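Local coordinates for protein BtGH115A (Bacteroides thetaiotaomicron, PDB 5BY3) that removes 4-O-methyl-glucuronic acid from decorated arabinogalactans as an alpha-glucuronidase of glycoside hydrolase family 115, at residues A[213-218]-A[296-301]; A[220-225]-A[237-242]; A[321-326]-A[356-361]; A[343-348]-A[394-399]. All blocks are in the same frame, centred on the assembly; numbering follows the deposited sequence.

Interaction 1 of 4, residues A[213-218]-A[296-301]; sequences PAMHEC and GVHDGK
H298 pushes its imidazole into a notch made by three successive side chains, M215, H216 and E217. The inner part is the tight one. The methyl CE of M215, a selenomethionine, lies over one face of the H298 ring as a CH-pi contact, 4.1 Å from the centroid, while SE stands more obliquely over the same ring. M215 can do this because its chain is bent, with CG set between the backbone N and the carbonyl carbon (chi1 55°) and a further turn at chi2. Against the ring edge comes H216, whose CD2 is 3.2 Å from H298 NE2; the two imidazole planes are 73° apart. H216 ND1 is hydrogen-bonded to D171 OD1.

The E217 side is the one open to solvent. E217, an exposed residue, brings OE2 to 3.1 Å from H298 CD2 near the ring plane, with its carboxylate turned 25° from that plane. Replacing H298 with an alanine would probably leave the M215 methyl without the ring face it rests on and open a gap beside H216.

Both segments are loops that follow strands of the TIM barrel, 210-212 and 290-291, and helix 251-258 packs beside them, touching E217 through K256 and H298 through A252.

Interaction 2 of 4, residues A[220-225]-A[237-242]; sequences LPFFLT and IFMGAS
The F222 ring carries the methyl CE of M239 over the centre of one face, 3.4 Å above the plane, and has F223 CD2 in plane at its edge. The F223 ring in turn takes F222 CD2 over the centre of a face, so the two neighbouring phenylalanines brace each other while M239 arrives from across the contact. M239, a selenomethionine, touches both: CB lies 3.8 Å from F223 CZ, and further out SE stands 4.4 Å from the F222 centroid and 36° off the ring normal, a Met-aromatic contact. Its chain folds the same way at three successive torsions, all near -60°, a curl that brings CE back over the ring face.

The two rings sit on a short 3-10 turn at 222-223. P221 O fastens it from both faces of its carbonyl plane, accepting L224 N at 3.0 Å and T225 OG1 at 2.9 Å.

The turn lies between strand 210-212 and helix 228-235, and M239 is on the next parallel strand, 238-239, so this is the inside of one beta-alpha-beta unit of the barrel. A232 of the helix and Y211 of the first strand also touch M239.

With no hydrogen bond between the two segments, the contact rests on dispersion and on the CH-pi fit, and depends on shape rather than on charge.

Interaction 3 of 4, residues A[321-326]-A[356-361]; sequences DQRGLL and QVPEDV
R323 reaches out from helix 308-329 and lays its guanidinium against P358 while gripping D360, and these three residues account for most of the buried surface. The chain leaves the helix with CG anti to the carbonyl carbon (chi1 -70°) and bends at chi3, which turns the flat group to meet the loop. P358 sits on one face: its CB is 3.5 Å above the guanidinium plane, toward the rim, and CG comes to 3.5 Å from R323 NE.

D360 answers from the opposite direction with a two-pronged salt bridge. R323 NH1 donates to the syn lone pair of OD2 at 3.0 Å, fairly straight (159°) and in the guanidinium plane. The second prong, R323 NH2 to OD1, is equally long but bent and therefore weak; the planes of the two groups are 40° apart. NH1 also bonds Q339 OE1 on strand 339-341, and so serves both the strand and the loop. V361 CG2 packs at 3.7 Å from R323 NH1.

The carboxylate is presented by a type I beta turn from P358 to V361, closed by V361 N to P358 O at 2.8 Å. This turn leads straight into strand 362-366. The helix-to-loop tie lies at the N-terminal end of the TIM barrel strands, opposite the end where such barrels keep their active sites.

Interaction 4 of 4, residues A[343-348]-A[394-399]; sequences PYKEVL and VSYWGR
K345 stretches toward Y396, and its chain can be walked atom by atom. CB points at the opposite segment; CG, anti to the carbonyl carbon (chi1 -69°), lies over one face of its own neighbour, the Y344 ring, 3.6 Å above the plane and toward the rim. CD continues along that ring, 4.0 Å from Y344 CE2. CE then leaves the ring and comes to 3.7 Å from Y396 OH. A last bend at chi4 (106°) swings NZ between the two phenols, where it donates to Y344 OH at 3.0 Å and to Y396 OH at 3.2 Å. NZ meets the Y396 ring at its edge, near the ring plane, and a long, weak ion pair with D299 adds a negative partner.

The backbone here forms a type II' beta turn from Y344 to V347, and both segments follow strands of the TIM barrel, 339-341 and 388-393, at the C-terminal end where such folds normally hold their active site. The Y396 side chain is about 10 Å from the bound nickel ion.

A methionine in place of K345 would probably leave both phenol oxygens without their shared donor and D299 without this positive partner.

Y344 OH itself lies 3.7 Å from Y396 CE1 and has a second, weak hydrogen bond to N369. The Y396 ring also meets H393 edge-to-face. G398, in the same segment as Y396, leaves room for it: a CB there would run into Y396 OH.

All four contacts belong to one TIM barrel, within the family 115 range. Interaction 2 is nested inside the chain loop closed by interaction 1, and the two touch through P213, their centres 13 Å apart. Interaction 4 follows later in the chain yet lies only 12 Å from interaction 1, centre to centre; D299 with K345 and H216 with W397 join them. Interactions 1 and 4 thus knit together loops at the C-terminal ends of the strands, near the probable active site. Interaction 3, whose segments alternate with those of interaction 4, is 21 to 24 Å from the other centres and lies at the other end of the barrel.

Interaction 1 of 4, residues A[213-218]-A[296-301]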
loop_
_atom_site.group_PDB
_atom_site.type_symbol
_atom_site.label_atom_id
_atom_site.label_comp_id
_atom_site.label_asym_id
_atom_site.label_seq_id
_atom_site.Cartn_x
_atom_site.Cartn_y
_atom_site.Cartn_z
ATOM N N PRO A 213 -10.843 0.443 -10.592
ATOM C CA PRO A 213 -11.125 1.866 -10.842
ATOM C C PRO A 213 -11.846 2.514 -9.672
ATOM O O PRO A 213 -12.375 1.785 -8.851
ATOM C CB PRO A 213 -12.052 1.812 -12.050
ATOM C CG PRO A 213 -12.774 0.497 -11.905
ATOM C CD PRO A 213 -11.744 -0.446 -11.364
ATOM N N ALA A 214 -11.859 3.857 -9.596
ATOM C CA ALA A 214 -12.680 4.625 -8.594
ATOM C C ALA A 214 -14.122 4.245 -8.740
ATOM O O ALA A 214 -14.581 4.011 -9.860
ATOM C CB ALA A 214 -12.557 6.127 -8.812
HETATM N N MSE A 215 -14.858 4.232 -7.639
HETATM C CA MSE A 215 -16.200 3.656 -7.652
HETATM C C MSE A 215 -17.067 4.234 -6.588
HETATM O O MSE A 215 -18.174 3.746 -6.339
HETATM C CB MSE A 215 -16.101 2.114 -7.508
HETATM C CG MSE A 215 -15.329 1.542 -6.311
HETATM SE SE MSE A 215 -16.185 1.898 -4.567
HETATM C CE MSE A 215 -17.272 0.264 -4.336
ATOM N N HIS A 216 -16.573 5.265 -5.924
ATOM C CA HIS A 216 -17.382 5.956 -4.940
ATOM C C HIS A 216 -18.591 6.606 -5.599
ATOM O O HIS A 216 -18.523 7.016 -6.758
ATOM C CB HIS A 216 -16.529 6.981 -4.188
ATOM C CG HIS A 216 -16.006 6.470 -2.881
ATOM N ND1 HIS A 216 -15.719 7.299 -1.815
ATOM C CD2 HIS A 216 -15.760 5.211 -2.454
ATOM C CE1 HIS A 216 -15.306 6.572 -0.796
ATOM N NE2 HIS A 216 -15.322 5.300 -1.158
ATOM N N GLU A 217 -19.689 6.688 -4.843
ATOM C CA GLU A 217 -20.947 7.335 -5.281
ATOM C C GLU A 217 -20.732 8.688 -5.975
ATOM O O GLU A 217 -21.347 8.945 -7.005
ATOM C CB GLU A 217 -22.021 7.388 -4.157
ATOM C CG GLU A 217 -21.531 7.667 -2.719
ATOM C CD GLU A 217 -20.836 6.476 -2.019
ATOM O OE1 GLU A 217 -19.702 6.659 -1.504
ATOM O OE2 GLU A 217 -21.418 5.365 -1.966
ATOM N N CYS A 218 -19.802 9.499 -5.470
ATOM C CA CYS A 218 -19.365 10.756 -6.131
ATOM C C CYS A 218 -18.721 10.656 -7.540
ATOM O O CYS A 218 -18.503 11.674 -8.186
ATOM C CB CYS A 218 -18.402 11.518 -5.204
ATOM S SG CYS A 218 -16.733 10.800 -5.091
ATOM N N GLY A 296 -23.238 -5.697 -0.056
ATOM C CA GLY A 296 -24.169 -4.586 -0.243
ATOM C C GLY A 296 -23.941 -3.764 -1.515
ATOM O O GLY A 296 -23.148 -4.155 -2.406
ATOM N N VAL A 297 -24.669 -2.641 -1.594
ATOM C CA VAL A 297 -24.454 -1.582 -2.580
ATOM C C VAL A 297 -23.020 -0.976 -2.525
ATOM O O VAL A 297 -22.339 -0.874 -3.569
ATOM C CB VAL A 297 -25.589 -0.513 -2.500
ATOM C CG1 VAL A 297 -25.185 0.808 -3.162
ATOM C CG2 VAL A 297 -26.867 -1.066 -3.133
ATOM N N HIS A 298 -22.573 -0.603 -1.316
ATOM C CA HIS A 298 -21.183 -0.185 -1.053
ATOM C C HIS A 298 -20.559 -1.116 0.010
ATOM O O HIS A 298 -20.261 -2.270 -0.291
ATOM C CB HIS A 298 -21.102 1.307 -0.659
ATOM C CG HIS A 298 -19.756 1.935 -0.904
ATOM N ND1 HIS A 298 -18.568 1.334 -0.539
ATOM C CD2 HIS A 298 -19.415 3.119 -1.465
ATOM C CE1 HIS A 298 -17.555 2.114 -0.875
ATOM N NE2 HIS A 298 -18.044 3.204 -1.438
ATOM N N ASP A 299 -20.351 -0.641 1.240
ATOM C CA ASP A 299 -20.116 -1.574 2.349
ATOM C C ASP A 299 -21.440 -1.991 3.022
ATOM O O ASP A 299 -22.532 -1.554 2.620
ATOM C CB ASP A 299 -19.066 -1.050 3.342
ATOM C CG ASP A 299 -17.627 -1.460 2.952
ATOM O OD1 ASP A 299 -17.115 -1.008 1.902
ATOM O OD2 ASP A 299 -17.005 -2.240 3.701
ATOM N N GLY A 300 -21.329 -2.868 4.014
ATOM C CA GLY A 300 -22.480 -3.402 4.744
ATOM C C GLY A 300 -22.805 -4.851 4.410
ATOM O O GLY A 300 -22.158 -5.496 3.556
ATOM N N LYS A 301 -23.830 -5.356 5.099
ATOM C CA LYS A 301 -24.407 -6.681 4.844
ATOM C C LYS A 301 -24.865 -6.737 3.386
ATOM O O LYS A 301 -25.101 -5.694 2.778
ATOM C CB LYS A 301 -25.620 -6.945 5.783
ATOM C CG LYS A 301 -25.501 -6.459 7.229
ATOM C CD LYS A 301 -24.502 -7.287 8.042
ATOM C CE LYS A 301 -23.673 -6.436 9.011
ATOM N NZ LYS A 301 -22.379 -7.091 9.380
#

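Interaction 2 of 4, residues A[220-225]-A[237-242]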
loop_
_atom_site.group_PDB
_atom_site.type_symbol
_atom_site.label_atom_id
_atom_site.label_comp_id
_atom_site.label_asym_id
_atom_site.label_seq_id
_atom_site.Cartn_x
_atom_site.Cartn_y
_atom_site.Cartn_z
ATOM N N LEU A 220 -18.340 8.847 -11.595
ATOM C CA LEU A 220 -18.938 8.106 -12.708
ATOM C C LEU A 220 -18.342 6.699 -12.817
ATOM O O LEU A 220 -17.129 6.566 -13.014
ATOM C CB LEU A 220 -18.753 8.832 -14.054
ATOM C CG LEU A 220 -19.682 8.329 -15.177
ATOM C CD1 LEU A 220 -21.134 8.743 -14.921
ATOM C CD2 LEU A 220 -19.206 8.795 -16.564
ATOM N N PRO A 221 -19.182 5.645 -12.703
ATOM C CA PRO A 221 -18.611 4.301 -12.865
ATOM C C PRO A 221 -17.797 4.138 -14.131
ATOM O O PRO A 221 -18.169 4.640 -15.206
ATOM C CB PRO A 221 -19.841 3.394 -12.860
ATOM C CG PRO A 221 -20.783 4.116 -11.934
ATOM C CD PRO A 221 -20.585 5.584 -12.217
ATOM N N PHE A 222 -16.666 3.464 -13.966
ATOM C CA PHE A 222 -15.677 3.285 -15.001
ATOM C C PHE A 222 -16.263 2.869 -16.332
ATOM O O PHE A 222 -15.970 3.486 -17.355
ATOM C CB PHE A 222 -14.661 2.238 -14.562
ATOM C CG PHE A 222 -13.569 2.004 -15.549
ATOM C CD1 PHE A 222 -12.486 2.849 -15.612
ATOM C CD2 PHE A 222 -13.618 0.911 -16.417
ATOM C CE1 PHE A 222 -11.460 2.624 -16.515
ATOM C CE2 PHE A 222 -12.594 0.681 -17.332
ATOM C CZ PHE A 222 -11.515 1.550 -17.378
ATOM N N PHE A 223 -17.082 1.814 -16.306
ATOM C CA PHE A 223 -17.551 1.162 -17.526
ATOM C C PHE A 223 -18.749 1.865 -18.154
ATOM O O PHE A 223 -19.226 1.480 -19.229
ATOM C CB PHE A 223 -17.865 -0.289 -17.229
ATOM C CG PHE A 223 -16.660 -1.183 -17.179
ATOM C CD1 PHE A 223 -15.880 -1.402 -18.325
ATOM C CD2 PHE A 223 -16.346 -1.872 -16.011
ATOM C CE1 PHE A 223 -14.787 -2.263 -18.307
ATOM C CE2 PHE A 223 -15.260 -2.747 -15.981
ATOM C CZ PHE A 223 -14.482 -2.947 -17.131
ATOM N N LEU A 224 -19.224 2.890 -17.454
ATOM C CA LEU A 224 -20.232 3.837 -17.931
ATOM C C LEU A 224 -19.593 5.150 -18.381
ATOM O O LEU A 224 -20.287 6.162 -18.496
ATOM C CB LEU A 224 -21.261 4.118 -16.817
ATOM C CG LEU A 224 -22.192 2.946 -16.509
ATOM C CD1 LEU A 224 -23.342 3.377 -15.615
ATOM C CD2 LEU A 224 -22.695 2.353 -17.822
ATOM N N THR A 225 -18.273 5.132 -18.605
ATOM C CA THR A 225 -17.529 6.323 -19.019
ATOM C C THR A 225 -17.003 6.018 -20.393
ATOM O O THR A 225 -16.345 5.006 -20.598
ATOM C CB THR A 225 -16.359 6.673 -18.061
ATOM O OG1 THR A 225 -16.834 6.753 -16.707
ATOM C CG2 THR A 225 -15.674 8.000 -18.457
ATOM N N ILE A 237 -4.368 -3.559 -19.225
ATOM C CA ILE A 237 -4.567 -3.581 -17.788
ATOM C C ILE A 237 -5.776 -4.453 -17.498
ATOM O O ILE A 237 -6.840 -4.275 -18.081
ATOM C CB ILE A 237 -4.885 -2.142 -17.256
ATOM C CG1 ILE A 237 -3.709 -1.144 -17.479
ATOM C CG2 ILE A 237 -5.420 -2.155 -15.819
ATOM C CD1 ILE A 237 -2.379 -1.466 -16.802
ATOM N N PHE A 238 -5.634 -5.380 -16.565
ATOM C CA PHE A 238 -6.760 -6.161 -16.139
ATOM C C PHE A 238 -7.630 -5.249 -15.328
ATOM O O PHE A 238 -7.183 -4.669 -14.343
ATOM C CB PHE A 238 -6.283 -7.395 -15.385
ATOM C CG PHE A 238 -5.608 -8.392 -16.272
ATOM C CD1 PHE A 238 -4.304 -8.184 -16.721
ATOM C CD2 PHE A 238 -6.297 -9.538 -16.706
ATOM C CE1 PHE A 238 -3.669 -9.105 -17.583
ATOM C CE2 PHE A 238 -5.675 -10.463 -17.568
ATOM C CZ PHE A 238 -4.353 -10.248 -18.013
HETATM N N MSE A 239 -8.856 -5.057 -15.798
HETATM C CA MSE A 239 -9.889 -4.418 -14.982
HETATM C C MSE A 239 -10.385 -5.475 -14.027
HETATM O O MSE A 239 -10.787 -6.588 -14.445
HETATM C CB MSE A 239 -11.010 -3.877 -15.870
HETATM C CG MSE A 239 -10.533 -2.866 -16.913
HETATM SE SE MSE A 239 -9.555 -1.424 -15.962
HETATM C CE MSE A 239 -10.936 -0.746 -14.733
ATOM N N GLY A 240 -10.267 -5.155 -12.740
ATOM C CA GLY A 240 -10.796 -5.930 -11.624
ATOM C C GLY A 240 -11.677 -4.955 -10.880
ATOM O O GLY A 240 -11.861 -3.841 -11.358
ATOM N N ALA A 241 -12.224 -5.345 -9.727
ATOM C CA ALA A 241 -13.048 -4.441 -8.892
ATOM C C ALA A 241 -13.158 -5.049 -7.512
ATOM O O ALA A 241 -12.719 -6.168 -7.331
ATOM C CB ALA A 241 -14.440 -4.199 -9.490
ATOM N N SER A 242 -13.761 -4.333 -6.553
ATOM C CA SER A 242 -13.629 -4.676 -5.124
ATOM C C SER A 242 -14.597 -5.738 -4.609
ATOM O O SER A 242 -15.456 -6.247 -5.365
ATOM C CB SER A 242 -13.687 -3.416 -4.246
ATOM O OG SER A 242 -15.024 -3.044 -3.995
#

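Interaction 3 of 4, residues A[321-326]-A[356-361]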
loop_
_atom_site.group_PDB
_atom_site.type_symbol
_atom_site.label_atom_id
_atom_site.label_comp_id
_atom_site.label_asym_id
_atom_site.label_seq_id
_atom_site.Cartn_x
_atom_site.Cartn_y
_atom_site.Cartn_z
ATOM N N ASP A 321 -24.748 -19.004 -10.821
ATOM C CA ASP A 321 -25.250 -18.128 -11.898
ATOM C C ASP A 321 -24.182 -17.222 -12.473
ATOM O O ASP A 321 -24.222 -16.893 -13.678
ATOM C CB ASP A 321 -26.389 -17.218 -11.439
ATOM C CG ASP A 321 -27.514 -17.949 -10.723
ATOM O OD1 ASP A 321 -27.332 -19.112 -10.278
ATOM O OD2 ASP A 321 -28.587 -17.309 -10.584
ATOM N N GLN A 322 -23.268 -16.778 -11.608
ATOM C CA GLN A 322 -22.194 -15.878 -12.017
ATOM C C GLN A 322 -21.199 -16.578 -12.939
ATOM O O GLN A 322 -20.887 -16.056 -14.001
ATOM C CB GLN A 322 -21.475 -15.277 -10.811
ATOM C CG GLN A 322 -22.250 -14.141 -10.166
ATOM C CD GLN A 322 -21.546 -13.597 -8.929
ATOM O OE1 GLN A 322 -20.702 -14.257 -8.316
ATOM N NE2 GLN A 322 -21.901 -12.380 -8.556
ATOM N N ARG A 323 -20.734 -17.757 -12.540
ATOM C CA ARG A 323 -19.952 -18.633 -13.421
ATOM C C ARG A 323 -20.749 -19.051 -14.689
ATOM O O ARG A 323 -20.180 -19.184 -15.783
ATOM C CB ARG A 323 -19.411 -19.836 -12.637
ATOM C CG ARG A 323 -18.321 -19.424 -11.661
ATOM C CD ARG A 323 -18.075 -20.358 -10.495
ATOM N NE ARG A 323 -17.349 -21.591 -10.853
ATOM C CZ ARG A 323 -16.082 -21.679 -11.274
ATOM N NH1 ARG A 323 -15.319 -20.603 -11.432
ATOM N NH2 ARG A 323 -15.570 -22.863 -11.552
ATOM N N GLY A 324 -22.065 -19.212 -14.529
ATOM C CA GLY A 324 -22.991 -19.350 -15.640
ATOM C C GLY A 324 -22.804 -18.337 -16.744
ATOM O O GLY A 324 -22.681 -18.720 -17.908
ATOM N N LEU A 325 -22.785 -17.049 -16.409
ATOM C CA LEU A 325 -22.654 -15.999 -17.445
ATOM C C LEU A 325 -21.286 -16.037 -18.132
ATOM O O LEU A 325 -21.147 -15.699 -19.316
ATOM C CB LEU A 325 -22.828 -14.604 -16.849
ATOM C CG LEU A 325 -24.200 -14.199 -16.355
ATOM C CD1 LEU A 325 -24.116 -13.324 -15.083
ATOM C CD2 LEU A 325 -24.903 -13.510 -17.498
ATOM N N LEU A 326 -20.288 -16.411 -17.341
ATOM C CA LEU A 326 -18.919 -16.548 -17.780
ATOM C C LEU A 326 -18.779 -17.698 -18.782
ATOM O O LEU A 326 -18.219 -17.462 -19.878
ATOM C CB LEU A 326 -17.987 -16.685 -16.561
ATOM C CG LEU A 326 -17.879 -15.469 -15.592
ATOM C CD1 LEU A 326 -16.807 -15.732 -14.555
ATOM C CD2 LEU A 326 -17.616 -14.137 -16.291
ATOM N N GLN A 356 -18.273 -23.341 0.203
ATOM C CA GLN A 356 -17.501 -23.978 -0.862
ATOM C C GLN A 356 -17.251 -23.004 -2.016
ATOM O O GLN A 356 -18.194 -22.496 -2.628
ATOM C CB GLN A 356 -18.150 -25.299 -1.334
ATOM C CG GLN A 356 -18.277 -26.389 -0.261
ATOM C CD GLN A 356 -17.018 -26.583 0.585
ATOM O OE1 GLN A 356 -16.010 -27.102 0.120
ATOM N NE2 GLN A 356 -17.084 -26.171 1.843
ATOM N N VAL A 357 -15.981 -22.720 -2.281
ATOM C CA VAL A 357 -15.617 -21.837 -3.400
ATOM C C VAL A 357 -14.850 -22.705 -4.404
ATOM O O VAL A 357 -13.913 -23.400 -4.004
ATOM C CB VAL A 357 -14.782 -20.591 -2.921
ATOM C CG1 VAL A 357 -14.540 -19.597 -4.034
ATOM C CG2 VAL A 357 -15.482 -19.840 -1.794
ATOM N N PRO A 358 -15.243 -22.690 -5.694
ATOM C CA PRO A 358 -14.597 -23.578 -6.686
ATOM C C PRO A 358 -13.111 -23.329 -6.791
ATOM O O PRO A 358 -12.675 -22.159 -6.825
ATOM C CB PRO A 358 -15.317 -23.244 -7.998
ATOM C CG PRO A 358 -16.640 -22.683 -7.558
ATOM C CD PRO A 358 -16.347 -21.920 -6.295
ATOM N N GLU A 359 -12.356 -24.435 -6.802
ATOM C CA GLU A 359 -10.881 -24.474 -6.605
ATOM C C GLU A 359 -10.049 -23.539 -7.511
ATOM O O GLU A 359 -8.943 -23.124 -7.137
ATOM C CB GLU A 359 -10.345 -25.922 -6.717
ATOM C CG GLU A 359 -10.992 -26.961 -5.790
ATOM C CD GLU A 359 -10.302 -27.082 -4.430
ATOM O OE1 GLU A 359 -9.091 -27.412 -4.357
ATOM O OE2 GLU A 359 -10.989 -26.861 -3.409
ATOM N N ASP A 360 -10.585 -23.221 -8.689
ATOM C CA ASP A 360 -9.918 -22.331 -9.626
ATOM C C ASP A 360 -10.000 -20.845 -9.197
ATOM O O ASP A 360 -9.173 -20.039 -9.610
ATOM C CB ASP A 360 -10.474 -22.523 -11.039
ATOM C CG ASP A 360 -11.983 -22.269 -11.131
ATOM O OD1 ASP A 360 -12.758 -23.090 -10.590
ATOM O OD2 ASP A 360 -12.390 -21.258 -11.761
ATOM N N VAL A 361 -10.988 -20.510 -8.362
ATOM C CA VAL A 361 -11.202 -19.133 -7.909
ATOM C C VAL A 361 -10.124 -18.692 -6.910
ATOM O O VAL A 361 -9.878 -19.356 -5.878
ATOM C CB VAL A 361 -12.639 -18.893 -7.381
ATOM C CG1 VAL A 361 -12.845 -17.436 -6.966
ATOM C CG2 VAL A 361 -13.666 -19.290 -8.431
#

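Interaction 4 of 4, residues A[343-348]-A[394-399]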
loop_
_atom_site.group_PDB
_atom_site.type_symbol
_atom_site.label_atom_id
_atom_site.label_comp_id
_atom_site.label_asym_id
_atom_site.label_seq_id
_atom_site.Cartn_x
_atom_site.Cartn_y
_atom_site.Cartn_z
ATOM N N PRO A 343 -13.124 -12.216 0.690
ATOM C CA PRO A 343 -13.778 -12.190 2.015
ATOM C C PRO A 343 -13.207 -11.072 2.948
ATOM O O PRO A 343 -12.370 -11.302 3.832
ATOM C CB PRO A 343 -13.572 -13.610 2.544
ATOM C CG PRO A 343 -12.319 -14.088 1.876
ATOM C CD PRO A 343 -12.095 -13.273 0.623
ATOM N N TYR A 344 -13.661 -9.858 2.668
ATOM C CA TYR A 344 -13.329 -8.638 3.378
ATOM C C TYR A 344 -14.434 -8.389 4.410
ATOM O O TYR A 344 -15.611 -8.727 4.163
ATOM C CB TYR A 344 -13.279 -7.507 2.347
ATOM C CG TYR A 344 -13.056 -6.117 2.861
ATOM C CD1 TYR A 344 -11.882 -5.766 3.535
ATOM C CD2 TYR A 344 -14.018 -5.138 2.663
ATOM C CE1 TYR A 344 -11.682 -4.464 4.000
ATOM C CE2 TYR A 344 -13.837 -3.830 3.107
ATOM C CZ TYR A 344 -12.674 -3.484 3.779
ATOM O OH TYR A 344 -12.518 -2.172 4.215
ATOM N N LYS A 345 -14.055 -7.779 5.542
ATOM C CA LYS A 345 -14.973 -7.474 6.670
ATOM C C LYS A 345 -15.818 -8.726 7.035
ATOM O O LYS A 345 -15.210 -9.770 7.300
ATOM C CB LYS A 345 -15.783 -6.177 6.420
ATOM C CG LYS A 345 -14.958 -4.880 6.459
ATOM C CD LYS A 345 -15.862 -3.645 6.543
ATOM C CE LYS A 345 -15.143 -2.402 7.055
ATOM N NZ LYS A 345 -14.834 -1.371 6.012
ATOM N N GLU A 346 -17.160 -8.668 6.968
ATOM C CA GLU A 346 -18.049 -9.743 7.503
ATOM C C GLU A 346 -18.078 -11.008 6.626
ATOM O O GLU A 346 -18.582 -12.058 7.061
ATOM C CB GLU A 346 -19.485 -9.232 7.724
ATOM C CG GLU A 346 -20.397 -9.250 6.472
ATOM C CD GLU A 346 -19.955 -8.276 5.359
ATOM O OE1 GLU A 346 -19.395 -7.193 5.667
ATOM O OE2 GLU A 346 -20.189 -8.562 4.159
ATOM N N VAL A 347 -17.577 -10.886 5.390
ATOM C CA VAL A 347 -17.545 -12.010 4.460
ATOM C C VAL A 347 -16.484 -13.067 4.834
ATOM O O VAL A 347 -16.658 -14.253 4.520
ATOM C CB VAL A 347 -17.679 -11.599 2.936
ATOM C CG1 VAL A 347 -16.985 -10.294 2.595
ATOM C CG2 VAL A 347 -17.268 -12.703 1.961
ATOM N N LEU A 348 -15.436 -12.653 5.559
ATOM C CA LEU A 348 -14.458 -13.586 6.136
ATOM C C LEU A 348 -15.184 -14.615 7.026
ATOM O O LEU A 348 -14.894 -15.828 6.908
ATOM C CB LEU A 348 -13.322 -12.840 6.881
ATOM C CG LEU A 348 -12.161 -13.583 7.598
ATOM C CD1 LEU A 348 -11.064 -14.054 6.657
ATOM C CD2 LEU A 348 -11.579 -12.762 8.754
ATOM N N VAL A 394 -2.931 1.166 2.218
ATOM C CA VAL A 394 -2.069 2.293 2.687
ATOM C C VAL A 394 -2.886 3.589 2.834
ATOM O O VAL A 394 -2.359 4.649 3.126
ATOM C CB VAL A 394 -0.790 2.539 1.830
ATOM C CG1 VAL A 394 0.175 1.348 1.917
ATOM C CG2 VAL A 394 -1.141 2.881 0.394
ATOM N N SER A 395 -4.202 3.454 2.662
ATOM C CA SER A 395 -5.166 4.547 2.838
ATOM C C SER A 395 -6.534 3.972 3.272
ATOM O O SER A 395 -6.896 2.871 2.884
ATOM C CB SER A 395 -5.265 5.362 1.547
ATOM O OG SER A 395 -6.280 6.327 1.659
ATOM N N TYR A 396 -7.285 4.694 4.092
ATOM C CA TYR A 396 -8.550 4.136 4.522
ATOM C C TYR A 396 -9.537 5.140 5.050
ATOM O O TYR A 396 -9.159 6.143 5.660
ATOM C CB TYR A 396 -8.287 3.068 5.579
ATOM C CG TYR A 396 -9.486 2.398 6.146
ATOM C CD1 TYR A 396 -10.254 1.554 5.369
ATOM C CD2 TYR A 396 -9.842 2.585 7.483
ATOM C CE1 TYR A 396 -11.380 0.918 5.888
ATOM C CE2 TYR A 396 -10.941 1.922 8.028
ATOM C CZ TYR A 396 -11.716 1.096 7.214
ATOM O OH TYR A 396 -12.795 0.410 7.728
ATOM N N TRP A 397 -10.811 4.841 4.837
ATOM C CA TRP A 397 -11.914 5.593 5.472
ATOM C C TRP A 397 -12.653 4.601 6.348
ATOM O O TRP A 397 -13.165 3.618 5.841
ATOM C CB TRP A 397 -12.824 6.198 4.382
ATOM C CG TRP A 397 -14.252 6.593 4.779
ATOM C CD1 TRP A 397 -14.870 6.431 6.003
ATOM C CD2 TRP A 397 -15.219 7.194 3.936
ATOM N NE1 TRP A 397 -16.147 6.905 5.971
ATOM C CE2 TRP A 397 -16.408 7.367 4.715
ATOM C CE3 TRP A 397 -15.212 7.612 2.589
ATOM C CZ2 TRP A 397 -17.576 7.955 4.197
ATOM C CZ3 TRP A 397 -16.395 8.200 2.052
ATOM C CH2 TRP A 397 -17.558 8.367 2.865
ATOM N N GLY A 398 -12.683 4.838 7.658
ATOM C CA GLY A 398 -13.358 3.935 8.579
ATOM C C GLY A 398 -12.904 4.064 10.006
ATOM O O GLY A 398 -12.228 5.027 10.340
ATOM N N ARG A 399 -13.309 3.089 10.830
ATOM C CA ARG A 399 -13.062 3.033 12.256
ATOM C C ARG A 399 -11.754 2.287 12.544
ATOM O O ARG A 399 -11.392 1.392 11.786
ATOM C CB ARG A 399 -14.176 2.237 12.948
ATOM C CG ARG A 399 -14.141 0.734 12.616
ATOM C CD ARG A 399 -15.324 0.011 13.196
ATOM N NE ARG A 399 -16.520 0.434 12.487
ATOM C CZ ARG A 399 -17.756 0.046 12.768
ATOM N NH1 ARG A 399 -18.027 -0.804 13.765
ATOM N NH2 ARG A 399 -18.721 0.517 12.023
#